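Local coordinates for protein peroxinectin A (Dictyostelium discoideum, PDB 6ERC) that oxidises phenolic donors, and halides and pseudohalides such as iodide and thiocyanate, with hydrogen peroxide as a secreted haem peroxidase of the animal type, at residues A[117-122]-A[140-145]; A[24-29]-A[292-297]; A[36-41]-A[134-139]. All coordinates share one frame; numbering follows the deposited sequence.

Contact 1: A[117-122]-A[140-145]; sequences FRTRAT and YEQINS. With BMA (beta-D-mannopyranose), chain H.
Arg120 and Thr122 reach Ile143 through similar first torsions. CG of Arg120 lies anti to its backbone N (chi1 180°), and the chain then runs extended to NE. OG1 of Thr122 is also anti to its backbone N (chi1 -161°), which leaves CG2 between the N and the carbonyl carbon, where it meets CD1 of Ile143 at 3.8 Å. The other branch of Ile143 serves Arg120: its CG2 stands 3.8 Å above one face of the Arg120 guanidinium, displaced toward the rim.

Both residues also hold a sugar. Thr122 OG1 is covalently bonded to C1 of a mannose, an O-linked attachment, and Arg120 NH2 donates to mannose O3 at 2.5 Å in a nearly straight bond (169°). A weak bond from mannose O2 to Ala121 O brings in the residue between them.

The backbones pair antiparallel. Thr122 and Glu141 form a hydrogen-bonded pair, with Thr122 N to Glu141 O and Glu141 N to Thr122 O both 3.0 Å. Ala121 and Gln142 form the adjoining non-hydrogen-bonded pair, their CA atoms 4.2 Å apart, and Ile143 N donates to Arg120 O at 2.9 Å. Past Arg120 the side chains take over: Thr119 CB touches Gln142 CG at 4.0 Å, the two side chains crossing at about a right angle. Their polar ends face other partners, Thr119 OG1 bonding Arg386 and His390, and Gln142 OE1 bonding Asn294.

Strand 113-124 lies between 139-144 and 91-96 in an antiparallel sheet of four strands. Strand 24-25 flanks 139-144 on its other side, where Pro25 touches Ile143 and Glu141, while Arg118 forms a salt bridge with Asp389 of helix 379-390.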
loop_
_atom_site.group_PDB
_atom_site.type_symbol
_atom_site.label_atom_id
_atom_site.label_comp_id
_atom_site.label_asym_id
_atom_site.label_seq_id
_atom_site.Cartn_x
_atom_site.Cartn_y
_atom_site.Cartn_z
ATOM N N PHE A 117 -10.466 -15.293 0.603
ATOM C CA PHE A 117 -11.607 -14.999 -0.250
ATOM C C PHE A 117 -11.115 -14.294 -1.501
ATOM O O PHE A 117 -10.309 -13.363 -1.416
ATOM C CB PHE A 117 -12.630 -14.145 0.491
ATOM C CG PHE A 117 -13.327 -14.872 1.598
ATOM C CD1 PHE A 117 -12.756 -14.953 2.857
ATOM C CD2 PHE A 117 -14.548 -15.483 1.380
ATOM C CE1 PHE A 117 -13.397 -15.629 3.879
ATOM C CE2 PHE A 117 -15.193 -16.158 2.396
ATOM C CZ PHE A 117 -14.618 -16.233 3.649
ATOM N N ARG A 118 -11.595 -14.742 -2.655
ATOM C CA ARG A 118 -11.089 -14.231 -3.918
ATOM C C ARG A 118 -11.562 -12.802 -4.150
ATOM O O ARG A 118 -12.626 -12.387 -3.683
ATOM C CB ARG A 118 -11.527 -15.135 -5.071
ATOM C CG ARG A 118 -10.991 -16.559 -4.963
ATOM C CD ARG A 118 -11.226 -17.358 -6.237
ATOM N NE ARG A 118 -10.428 -16.861 -7.355
ATOM C CZ ARG A 118 -10.339 -17.459 -8.540
ATOM N NH1 ARG A 118 -10.994 -18.586 -8.772
ATOM N NH2 ARG A 118 -9.589 -16.930 -9.495
ATOM N N THR A 119 -10.748 -12.048 -4.881
ATOM C CA THR A 119 -11.030 -10.641 -5.124
ATOM C C THR A 119 -12.288 -10.466 -5.959
ATOM O O THR A 119 -12.566 -11.251 -6.869
ATOM C CB THR A 119 -9.845 -9.985 -5.827
ATOM O OG1 THR A 119 -8.657 -10.238 -5.069
ATOM C CG2 THR A 119 -10.058 -8.479 -5.949
ATOM N N ARG A 120 -13.049 -9.421 -5.644
ATOM C CA ARG A 120 -14.216 -9.082 -6.441
ATOM C C ARG A 120 -13.827 -8.930 -7.898
ATOM O O ARG A 120 -12.834 -8.279 -8.242
ATOM C CB ARG A 120 -14.853 -7.789 -5.932
ATOM C CG ARG A 120 -16.093 -7.323 -6.698
ATOM C CD ARG A 120 -16.528 -5.954 -6.221
ATOM N NE ARG A 120 -17.465 -5.304 -7.135
ATOM C CZ ARG A 120 -17.980 -4.093 -6.936
ATOM N NH1 ARG A 120 -17.656 -3.395 -5.852
ATOM N NH2 ARG A 120 -18.822 -3.575 -7.820
ATOM N N ALA A 121 -14.634 -9.544 -8.751
ATOM C CA ALA A 121 -14.411 -9.509 -10.185
ATOM C C ALA A 121 -15.733 -9.245 -10.889
ATOM O O ALA A 121 -16.816 -9.403 -10.316
ATOM C CB ALA A 121 -13.777 -10.816 -10.705
ATOM N N THR A 122 -15.620 -8.828 -12.142
ATOM C CA THR A 122 -16.766 -8.507 -12.972
ATOM C C THR A 122 -16.477 -8.965 -14.393
ATOM O O THR A 122 -15.322 -9.019 -14.828
ATOM C CB THR A 122 -17.075 -6.992 -12.945
ATOM O OG1 THR A 122 -18.418 -6.775 -13.384
ATOM C CG2 THR A 122 -16.101 -6.207 -13.864
ATOM N N TYR A 140 -13.169 -12.122 -17.365
ATOM C CA TYR A 140 -13.319 -11.408 -16.101
ATOM C C TYR A 140 -12.105 -10.553 -15.802
ATOM O O TYR A 140 -10.983 -10.850 -16.228
ATOM C CB TYR A 140 -13.534 -12.356 -14.911
ATOM C CG TYR A 140 -14.755 -13.214 -15.066
ATOM C CD1 TYR A 140 -14.640 -14.510 -15.519
ATOM C CD2 TYR A 140 -16.029 -12.724 -14.784
ATOM C CE1 TYR A 140 -15.742 -15.313 -15.679
ATOM C CE2 TYR A 140 -17.142 -13.522 -14.946
ATOM C CZ TYR A 140 -16.999 -14.814 -15.391
ATOM O OH TYR A 140 -18.116 -15.603 -15.545
ATOM N N GLU A 141 -12.356 -9.501 -15.036
ATOM C CA GLU A 141 -11.304 -8.619 -14.561
ATOM C C GLU A 141 -11.565 -8.241 -13.114
ATOM O O GLU A 141 -12.722 -8.090 -12.701
ATOM C CB GLU A 141 -11.218 -7.358 -15.440
ATOM C CG GLU A 141 -10.050 -6.432 -15.119
ATOM C CD GLU A 141 -8.720 -7.170 -15.010
ATOM O OE1 GLU A 141 -8.369 -7.604 -13.890
ATOM O OE2 GLU A 141 -8.025 -7.318 -16.038
ATOM N N GLN A 142 -10.487 -8.140 -12.339
ATOM C CA GLN A 142 -10.632 -7.786 -10.938
ATOM C C GLN A 142 -10.999 -6.313 -10.781
ATOM O O GLN A 142 -10.682 -5.467 -11.627
ATOM C CB GLN A 142 -9.349 -8.096 -10.155
ATOM C CG GLN A 142 -9.196 -9.559 -9.734
ATOM C CD GLN A 142 -8.833 -10.475 -10.889
ATOM O OE1 GLN A 142 -8.033 -10.119 -11.752
ATOM N NE2 GLN A 142 -9.422 -11.663 -10.907
ATOM N N ILE A 143 -11.690 -6.015 -9.679
ATOM C CA ILE A 143 -12.279 -4.695 -9.433
ATOM C C ILE A 143 -11.452 -3.964 -8.387
ATOM O O ILE A 143 -11.180 -4.502 -7.305
ATOM C CB ILE A 143 -13.760 -4.803 -8.994
ATOM C CG1 ILE A 143 -14.672 -5.150 -10.200
ATOM C CG2 ILE A 143 -14.206 -3.491 -8.317
ATOM C CD1 ILE A 143 -15.246 -3.937 -10.945
ATOM N N ASN A 144 -11.054 -2.739 -8.715
ATOM C CA ASN A 144 -10.387 -1.857 -7.763
ATOM C C ASN A 144 -11.445 -1.141 -6.930
ATOM O O ASN A 144 -12.153 -0.259 -7.430
ATOM C CB ASN A 144 -9.491 -0.839 -8.476
ATOM C CG ASN A 144 -8.641 -0.036 -7.511
ATOM O OD1 ASN A 144 -8.689 -0.252 -6.300
ATOM N ND2 ASN A 144 -7.853 0.880 -8.038
ATOM N N SER A 145 -11.556 -1.517 -5.661
ATOM C CA SER A 145 -12.513 -0.889 -4.751
ATOM C C SER A 145 -11.969 0.394 -4.130
ATOM O O SER A 145 -12.172 0.655 -2.941
ATOM C CB SER A 145 -12.924 -1.890 -3.674
ATOM O OG SER A 145 -13.681 -2.952 -4.231
HETATM C C1 BMA H . -19.668 -6.802 -12.429
HETATM C C2 BMA H . -20.307 -6.710 -11.004
HETATM C C3 BMA H . -20.491 -5.220 -10.621
HETATM C C4 BMA H . -20.934 -4.374 -11.850
HETATM C C5 BMA H . -21.494 -5.319 -12.927
HETATM C C6 BMA H . -22.094 -4.604 -14.127
HETATM O O2 BMA H . -19.458 -7.283 -10.018
HETATM O O3 BMA H . -19.312 -4.689 -10.050
HETATM O O4 BMA H . -21.948 -3.456 -11.474
HETATM O O5 BMA H . -20.413 -6.124 -13.416
HETATM O O6 BMA H . -23.354 -5.211 -14.475
#

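Contact 2: A[24-29]-A[292-297]; sequences TPFIRL and VSNEFT. With HEM (protoporphyrin IX containing Fe), chain F.
Ile27 and Ser293 mark the backbone part of this contact, a single bridge with hydrogen bonds to either neighbour of Ser293. Ile27 N donates to Val292 O at 2.9 Å, almost straight (171°), and Ile27 O accepts from Asn294 N, at the start of helix 294-300, in a bond modelled very short. Ser293 is the N-cap of that helix, its OG taking the N-H of Phe296 at 3.1 Å.

Side-chain polar contacts gather at Arg28 and Leu29. Glu295 OE1 accepts from Leu29 N at 3.2 Å on its syn side but well out of the carboxylate plane, while the bond from the same N to OE2 is weak; OE2 also takes Ala30 N. A water bridges the two charges, accepting from Arg28 NH1 and donating to Glu295 OE2 at 2.7 Å. Arg28 itself stacks on Asn294. Amide and guanidinium planes are 19° apart, and ND2 of Asn294 sits 3.2 Å above the Arg28 guanidinium plane, the two donors stacked, not bonded. Each is engaged by other acceptors: Asn294 ND2 by Glu141 and Gln142, Arg28 NE by a salt bridge to Glu141 and NH2 by His390 O. Asn294 OD1 bonds His390 ND1, so both ends of the amide are held.

Apolar packing centres on Phe26, whose CE1 touches CG2 of Thr297 at 3.7 Å and CG1 of Val292 at 4.0 Å, with Val292 O near the ring edge. Thr297 OG1, anti to the backbone N (chi1 -172°), turns instead to the haem and donates to propionate oxygen O2D at 2.8 Å.

Segment 24-29 thus joins the four-stranded sheet, where Phe26 touches Gln142 and Asn144, to the start of helix 294-300. Helix 452-467 packs against Val292 and Leu29, and helix 70-80 against Thr297.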
loop_
_atom_site.group_PDB
_atom_site.type_symbol
_atom_site.label_atom_id
_atom_site.label_comp_id
_atom_site.label_asym_id
_atom_site.label_seq_id
_atom_site.Cartn_x
_atom_site.Cartn_y
_atom_site.Cartn_z
ATOM N N THR A 24 -13.881 0.126 -10.432
ATOM C CA THR A 24 -13.691 -0.114 -11.859
ATOM C C THR A 24 -12.611 -1.168 -12.088
ATOM O O THR A 24 -11.680 -1.293 -11.282
ATOM C CB THR A 24 -13.298 1.172 -12.599
ATOM O OG1 THR A 24 -12.090 1.700 -12.043
ATOM C CG2 THR A 24 -14.405 2.212 -12.502
ATOM N N PRO A 25 -12.715 -1.954 -13.164
ATOM C CA PRO A 25 -11.731 -3.021 -13.394
ATOM C C PRO A 25 -10.310 -2.480 -13.422
ATOM O O PRO A 25 -10.054 -1.340 -13.826
ATOM C CB PRO A 25 -12.124 -3.604 -14.761
ATOM C CG PRO A 25 -13.499 -3.080 -15.081
ATOM C CD PRO A 25 -13.889 -2.055 -14.051
ATOM N N PHE A 26 -9.384 -3.313 -12.951
ATOM C CA PHE A 26 -7.966 -2.994 -13.052
ATOM C C PHE A 26 -7.511 -3.019 -14.509
ATOM O O PHE A 26 -8.194 -3.537 -15.400
ATOM C CB PHE A 26 -7.115 -3.979 -12.240
ATOM C CG PHE A 26 -7.145 -3.740 -10.760
ATOM C CD1 PHE A 26 -6.398 -2.721 -10.191
ATOM C CD2 PHE A 26 -7.890 -4.561 -9.925
ATOM C CE1 PHE A 26 -6.411 -2.513 -8.824
ATOM C CE2 PHE A 26 -7.905 -4.356 -8.558
ATOM C CZ PHE A 26 -7.164 -3.331 -8.008
ATOM N N ILE A 27 -6.335 -2.457 -14.736
ATOM C CA ILE A 27 -5.675 -2.522 -16.032
ATOM C C ILE A 27 -4.725 -3.716 -16.034
ATOM O O ILE A 27 -4.305 -4.209 -14.985
ATOM C CB ILE A 27 -4.926 -1.199 -16.343
ATOM C CG1 ILE A 27 -5.912 -0.033 -16.450
ATOM C CG2 ILE A 27 -4.107 -1.291 -17.624
ATOM C CD1 ILE A 27 -6.926 -0.165 -17.581
ATOM N N ARG A 28 -4.395 -4.201 -17.229
ATOM C CA ARG A 28 -3.433 -5.280 -17.406
ATOM C C ARG A 28 -2.285 -4.794 -18.277
ATOM O O ARG A 28 -2.510 -4.256 -19.365
ATOM C CB ARG A 28 -4.086 -6.510 -18.046
ATOM C CG ARG A 28 -5.142 -7.189 -17.192
ATOM C CD ARG A 28 -4.540 -8.177 -16.206
ATOM N NE ARG A 28 -5.582 -8.856 -15.442
ATOM C CZ ARG A 28 -5.361 -9.785 -14.518
ATOM N NH1 ARG A 28 -4.124 -10.165 -14.228
ATOM N NH2 ARG A 28 -6.384 -10.334 -13.880
ATOM N N LEU A 29 -1.058 -4.981 -17.793
ATOM C CA LEU A 29 0.108 -4.813 -18.653
ATOM C C LEU A 29 0.371 -6.062 -19.480
ATOM O O LEU A 29 0.918 -5.966 -20.583
ATOM C CB LEU A 29 1.346 -4.487 -17.817
ATOM C CG LEU A 29 1.235 -3.313 -16.842
ATOM C CD1 LEU A 29 2.559 -3.119 -16.122
ATOM C CD2 LEU A 29 0.816 -2.042 -17.564
ATOM N N VAL A 292 -5.106 1.872 -11.981
ATOM C CA VAL A 292 -4.024 1.019 -11.507
ATOM C C VAL A 292 -3.982 -0.266 -12.326
ATOM O O VAL A 292 -5.021 -0.805 -12.731
ATOM C CB VAL A 292 -4.197 0.715 -10.008
ATOM C CG1 VAL A 292 -3.138 -0.283 -9.529
ATOM C CG2 VAL A 292 -4.131 1.997 -9.193
ATOM N N SER A 293 -2.776 -0.765 -12.572
ATOM C CA SER A 293 -2.602 -2.024 -13.278
ATOM C C SER A 293 -2.660 -3.186 -12.298
ATOM O O SER A 293 -2.245 -3.077 -11.141
ATOM C CB SER A 293 -1.271 -2.054 -14.028
ATOM O OG SER A 293 -0.186 -2.135 -13.121
ATOM N N ASN A 294 -3.177 -4.315 -12.782
ATOM C CA ASN A 294 -3.312 -5.491 -11.933
ATOM C C ASN A 294 -1.959 -5.981 -11.443
ATOM O O ASN A 294 -1.843 -6.455 -10.307
ATOM C CB ASN A 294 -4.037 -6.599 -12.695
ATOM C CG ASN A 294 -4.802 -7.525 -11.783
ATOM O OD1 ASN A 294 -4.252 -8.065 -10.821
ATOM N ND2 ASN A 294 -6.087 -7.704 -12.068
ATOM N N GLU A 295 -0.924 -5.863 -12.274
ATOM C CA GLU A 295 0.399 -6.331 -11.879
ATOM C C GLU A 295 1.039 -5.402 -10.858
ATOM O O GLU A 295 1.819 -5.858 -10.016
ATOM C CB GLU A 295 1.302 -6.464 -13.106
ATOM C CG GLU A 295 0.798 -7.439 -14.165
ATOM C CD GLU A 295 -0.289 -6.843 -15.045
ATOM O OE1 GLU A 295 -0.789 -5.746 -14.719
ATOM O OE2 GLU A 295 -0.639 -7.473 -16.067
ATOM N N PHE A 296 0.724 -4.106 -10.918
ATOM C CA PHE A 296 1.306 -3.147 -9.983
ATOM C C PHE A 296 0.899 -3.468 -8.552
ATOM O O PHE A 296 1.749 -3.688 -7.682
ATOM C CB PHE A 296 0.876 -1.727 -10.363
ATOM C CG PHE A 296 1.297 -0.671 -9.370
ATOM C CD1 PHE A 296 2.562 -0.108 -9.427
ATOM C CD2 PHE A 296 0.420 -0.232 -8.390
ATOM C CE1 PHE A 296 2.949 0.866 -8.517
ATOM C CE2 PHE A 296 0.803 0.746 -7.478
ATOM C CZ PHE A 296 2.067 1.292 -7.544
ATOM N N THR A 297 -0.406 -3.505 -8.289
ATOM C CA THR A 297 -0.874 -3.704 -6.925
ATOM C C THR A 297 -0.747 -5.156 -6.481
ATOM O O THR A 297 -0.467 -5.415 -5.305
ATOM C CB THR A 297 -2.326 -3.232 -6.797
ATOM O OG1 THR A 297 -2.718 -3.255 -5.421
ATOM C CG2 THR A 297 -3.275 -4.107 -7.600
HETATM C CHA HEM F . -1.900 -5.617 0.574
HETATM C CHB HEM F . -0.712 -5.963 5.248
HETATM C CHC HEM F . 3.115 -3.062 4.468
HETATM C CHD HEM F . 2.047 -2.925 -0.254
HETATM C C1A HEM F . -1.870 -6.008 1.889
HETATM C C2A HEM F . -2.729 -6.995 2.495
HETATM C C3A HEM F . -2.406 -7.100 3.787
HETATM C C4A HEM F . -1.328 -6.171 4.041
HETATM C CMA HEM F . -3.055 -8.026 4.839
HETATM C CAA HEM F . -3.811 -7.784 1.740
HETATM C CBA HEM F . -3.348 -9.233 1.694
HETATM C CGA HEM F . -4.003 -9.945 0.539
HETATM O O1A HEM F . -3.754 -9.560 -0.632
HETATM O O2A HEM F . -4.770 -10.909 0.790
HETATM C C1B HEM F . 0.410 -5.192 5.435
HETATM C C2B HEM F . 1.058 -4.972 6.705
HETATM C C3B HEM F . 2.114 -4.167 6.499
HETATM C C4B HEM F . 2.167 -3.856 5.084
HETATM C CMB HEM F . 0.542 -5.594 8.018
HETATM C CAB HEM F . 3.151 -3.624 7.509
HETATM C CBB HEM F . 3.166 -3.968 8.800
HETATM C C1C HEM F . 3.174 -2.773 3.122
HETATM C C2C HEM F . 4.173 -1.955 2.457
HETATM C C3C HEM F . 3.871 -1.918 1.141
HETATM C C4C HEM F . 2.676 -2.712 0.953
HETATM C CMC HEM F . 5.338 -1.303 3.232
HETATM C CAC HEM F . 4.543 -1.225 -0.074
HETATM C CBC HEM F . 5.633 -0.457 -0.033
HETATM C C1D HEM F . 0.866 -3.603 -0.431
HETATM C C2D HEM F . 0.120 -3.696 -1.665
HETATM C C3D HEM F . -0.960 -4.448 -1.430
HETATM C C4D HEM F . -0.948 -4.840 -0.042
HETATM C CMD HEM F . 0.546 -3.056 -3.002
HETATM C CAD HEM F . -2.078 -4.827 -2.416
HETATM C CBD HEM F . -2.987 -3.604 -2.487
HETATM C CGD HEM F . -4.429 -4.005 -2.683
HETATM O O1D HEM F . -5.109 -4.298 -1.667
HETATM O O2D HEM F . -4.912 -4.028 -3.843
HETATM N NA HEM F . -1.026 -5.522 2.863
HETATM N NB HEM F . 1.109 -4.498 4.467
HETATM N NC HEM F . 2.277 -3.215 2.172
HETATM N ND HEM F . 0.184 -4.311 0.537
HETATM FE FE HEM F . 0.610 -4.357 2.486
HETATM O O HOH W 1 -1.740 -9.983 -16.039
#

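Contact 3: A[36-41]-A[134-139]; sequences NKNGFP and DEDGKC
Glu135 lays its side chain across that of Asn36 at about a right angle. Its CB is 3.2 Å from Asn36 OD1, and CG, placed anti to the carbonyl carbon, stays beside the same oxygen. CD keeps that company too. At the tip the oxygens part: OE1 comes 3.3 Å from Asn36 OD1, a meeting of two acceptors, while OE2 lies 3.3 Å from Asn36 CB. The amide and carboxylate planes are turned 60° apart, and Glu135 also touches the N-acetylglucosamine of a nearby glycan.

The directional bond comes from the neighbouring acid. Asp134 OD1 accepts from Lys37 N at 3.1 Å (157° at the hydrogen), on the syn side, somewhat out of the carboxylate plane. Each segment holds a type I turn, Asn36 to Gly39 and Asp134 to Gly137, and the bond links one turn to the other. Lys37 makes a cation-pi contact with Tyr140, and Asp136 OD1 bonds the hydroxyl of that tyrosine.

Acids crowd here: Asp134 OD2 and Asp136 OD2 lie 2.6 Å apart, a spacing that would be consistent with a proton held by one of these groups, and a backbone N-H supplies the partner across the loops.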
loop_
_atom_site.group_PDB
_atom_site.type_symbol
_atom_site.label_atom_id
_atom_site.label_comp_id
_atom_site.label_asym_id
_atom_site.label_seq_id
_atom_site.Cartn_x
_atom_site.Cartn_y
_atom_site.Cartn_z
ATOM N N ASN A 36 -10.011 -19.098 -13.528
ATOM C CA ASN A 36 -11.219 -19.841 -13.167
ATOM C C ASN A 36 -11.933 -19.182 -11.981
ATOM O O ASN A 36 -12.007 -19.719 -10.876
ATOM C CB ASN A 36 -10.859 -21.298 -12.862
ATOM C CG ASN A 36 -12.061 -22.213 -12.891
ATOM O OD1 ASN A 36 -12.509 -22.629 -13.955
ATOM N ND2 ASN A 36 -12.586 -22.537 -11.720
ATOM N N LYS A 37 -12.472 -17.993 -12.262
ATOM C CA LYS A 37 -13.034 -17.136 -11.220
ATOM C C LYS A 37 -13.976 -17.904 -10.297
ATOM O O LYS A 37 -13.797 -17.915 -9.074
ATOM C CB LYS A 37 -13.770 -15.956 -11.862
ATOM C CG LYS A 37 -14.295 -14.936 -10.856
ATOM C CD LYS A 37 -15.372 -14.043 -11.459
ATOM C CE LYS A 37 -16.711 -14.764 -11.604
ATOM N NZ LYS A 37 -17.279 -15.180 -10.288
ATOM N N ASN A 38 -15.000 -18.539 -10.868
ATOM C CA ASN A 38 -16.044 -19.153 -10.055
ATOM C C ASN A 38 -15.547 -20.350 -9.253
ATOM O O ASN A 38 -16.212 -20.748 -8.290
ATOM C CB ASN A 38 -17.212 -19.574 -10.947
ATOM C CG ASN A 38 -17.914 -18.391 -11.576
ATOM O OD1 ASN A 38 -18.040 -17.331 -10.960
ATOM N ND2 ASN A 38 -18.371 -18.563 -12.812
ATOM N N GLY A 39 -14.410 -20.936 -9.624
ATOM C CA GLY A 39 -13.836 -22.024 -8.857
ATOM C C GLY A 39 -12.458 -21.685 -8.332
ATOM O O GLY A 39 -12.175 -20.522 -8.036
ATOM N N PHE A 40 -11.586 -22.702 -8.196
ATOM C CA PHE A 40 -10.191 -22.451 -7.867
ATOM C C PHE A 40 -9.374 -22.312 -9.148
ATOM O O PHE A 40 -9.724 -22.895 -10.178
ATOM C CB PHE A 40 -9.616 -23.594 -7.031
ATOM C CG PHE A 40 -10.375 -23.885 -5.760
ATOM C CD1 PHE A 40 -11.236 -22.952 -5.205
ATOM C CD2 PHE A 40 -10.211 -25.100 -5.115
ATOM C CE1 PHE A 40 -11.922 -23.233 -4.032
ATOM C CE2 PHE A 40 -10.894 -25.385 -3.946
ATOM C CZ PHE A 40 -11.748 -24.451 -3.404
ATOM N N PRO A 41 -8.282 -21.551 -9.141
ATOM C CA PRO A 41 -7.400 -21.539 -10.315
ATOM C C PRO A 41 -6.673 -22.866 -10.468
ATOM O O PRO A 41 -6.303 -23.509 -9.482
ATOM C CB PRO A 41 -6.419 -20.398 -10.022
ATOM C CG PRO A 41 -7.050 -19.598 -8.943
ATOM C CD PRO A 41 -7.876 -20.550 -8.145
ATOM N N ASP A 134 -12.016 -17.037 -19.582
ATOM C CA ASP A 134 -12.062 -17.911 -18.425
ATOM C C ASP A 134 -12.505 -19.312 -18.842
ATOM O O ASP A 134 -12.981 -19.546 -19.954
ATOM C CB ASP A 134 -13.011 -17.347 -17.367
ATOM C CG ASP A 134 -12.789 -17.957 -15.999
ATOM O OD1 ASP A 134 -11.838 -17.529 -15.311
ATOM O OD2 ASP A 134 -13.558 -18.864 -15.614
ATOM N N GLU A 135 -12.350 -20.253 -17.915
ATOM C CA GLU A 135 -12.678 -21.642 -18.197
ATOM C C GLU A 135 -14.178 -21.870 -18.334
ATOM O O GLU A 135 -14.582 -22.922 -18.838
ATOM C CB GLU A 135 -12.082 -22.525 -17.102
ATOM C CG GLU A 135 -10.666 -22.080 -16.712
ATOM C CD GLU A 135 -9.928 -23.072 -15.843
ATOM O OE1 GLU A 135 -10.319 -24.258 -15.812
ATOM O OE2 GLU A 135 -8.944 -22.652 -15.193
ATOM N N ASP A 136 -15.008 -20.915 -17.918
ATOM C CA ASP A 136 -16.444 -20.982 -18.150
ATOM C C ASP A 136 -16.856 -20.293 -19.444
ATOM O O ASP A 136 -18.055 -20.182 -19.719
ATOM C CB ASP A 136 -17.204 -20.371 -16.967
ATOM C CG ASP A 136 -16.979 -18.872 -16.831
ATOM O OD1 ASP A 136 -17.676 -18.094 -17.516
ATOM O OD2 ASP A 136 -16.107 -18.471 -16.034
ATOM N N GLY A 137 -15.896 -19.830 -20.240
ATOM C CA GLY A 137 -16.188 -19.253 -21.534
ATOM C C GLY A 137 -16.402 -17.757 -21.544
ATOM O O GLY A 137 -16.817 -17.217 -22.576
ATOM N N LYS A 138 -16.132 -17.068 -20.439
ATOM C CA LYS A 138 -16.315 -15.627 -20.352
ATOM C C LYS A 138 -15.027 -14.984 -19.862
ATOM O O LYS A 138 -14.101 -15.662 -19.417
ATOM C CB LYS A 138 -17.481 -15.278 -19.420
ATOM C CG LYS A 138 -18.807 -15.906 -19.833
ATOM C CD LYS A 138 -19.913 -15.610 -18.828
ATOM C CE LYS A 138 -21.188 -16.383 -19.149
ATOM N NZ LYS A 138 -22.277 -16.096 -18.169
ATOM N N CYS A 139 -14.974 -13.660 -19.944
ATOM C CA CYS A 139 -13.791 -12.905 -19.559
ATOM C C CYS A 139 -14.084 -12.060 -18.329
ATOM O O CYS A 139 -15.110 -11.369 -18.259
ATOM C CB CYS A 139 -13.307 -12.022 -20.712
ATOM S SG CYS A 139 -12.712 -12.962 -22.130
#

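In the fold
Contacts 1 and 2 are buried and share an antiparallel sheet, in which strands 139-144 and 24-25 are neighbours: Gln142 O lies 2.8 Å from Phe26 N. Contact 1 combines paired strands with an attached sugar at its edge, so backbone bonds dominate it. Contact 2 meets the sheet with the start of a helix, mixes capping, stacking and water-bridged charges, and reaches the haem. Contact 3 lies at the surface, its centre about 28 Å from the centre of the chain, and joins turns mainly by acid groups; it connects to contact 1 through Arg118, whose NH1 bonds Asn36 O, and through Tyr140. Contacts 2 and 3 do not touch, their nearest atoms being about 9 Å apart.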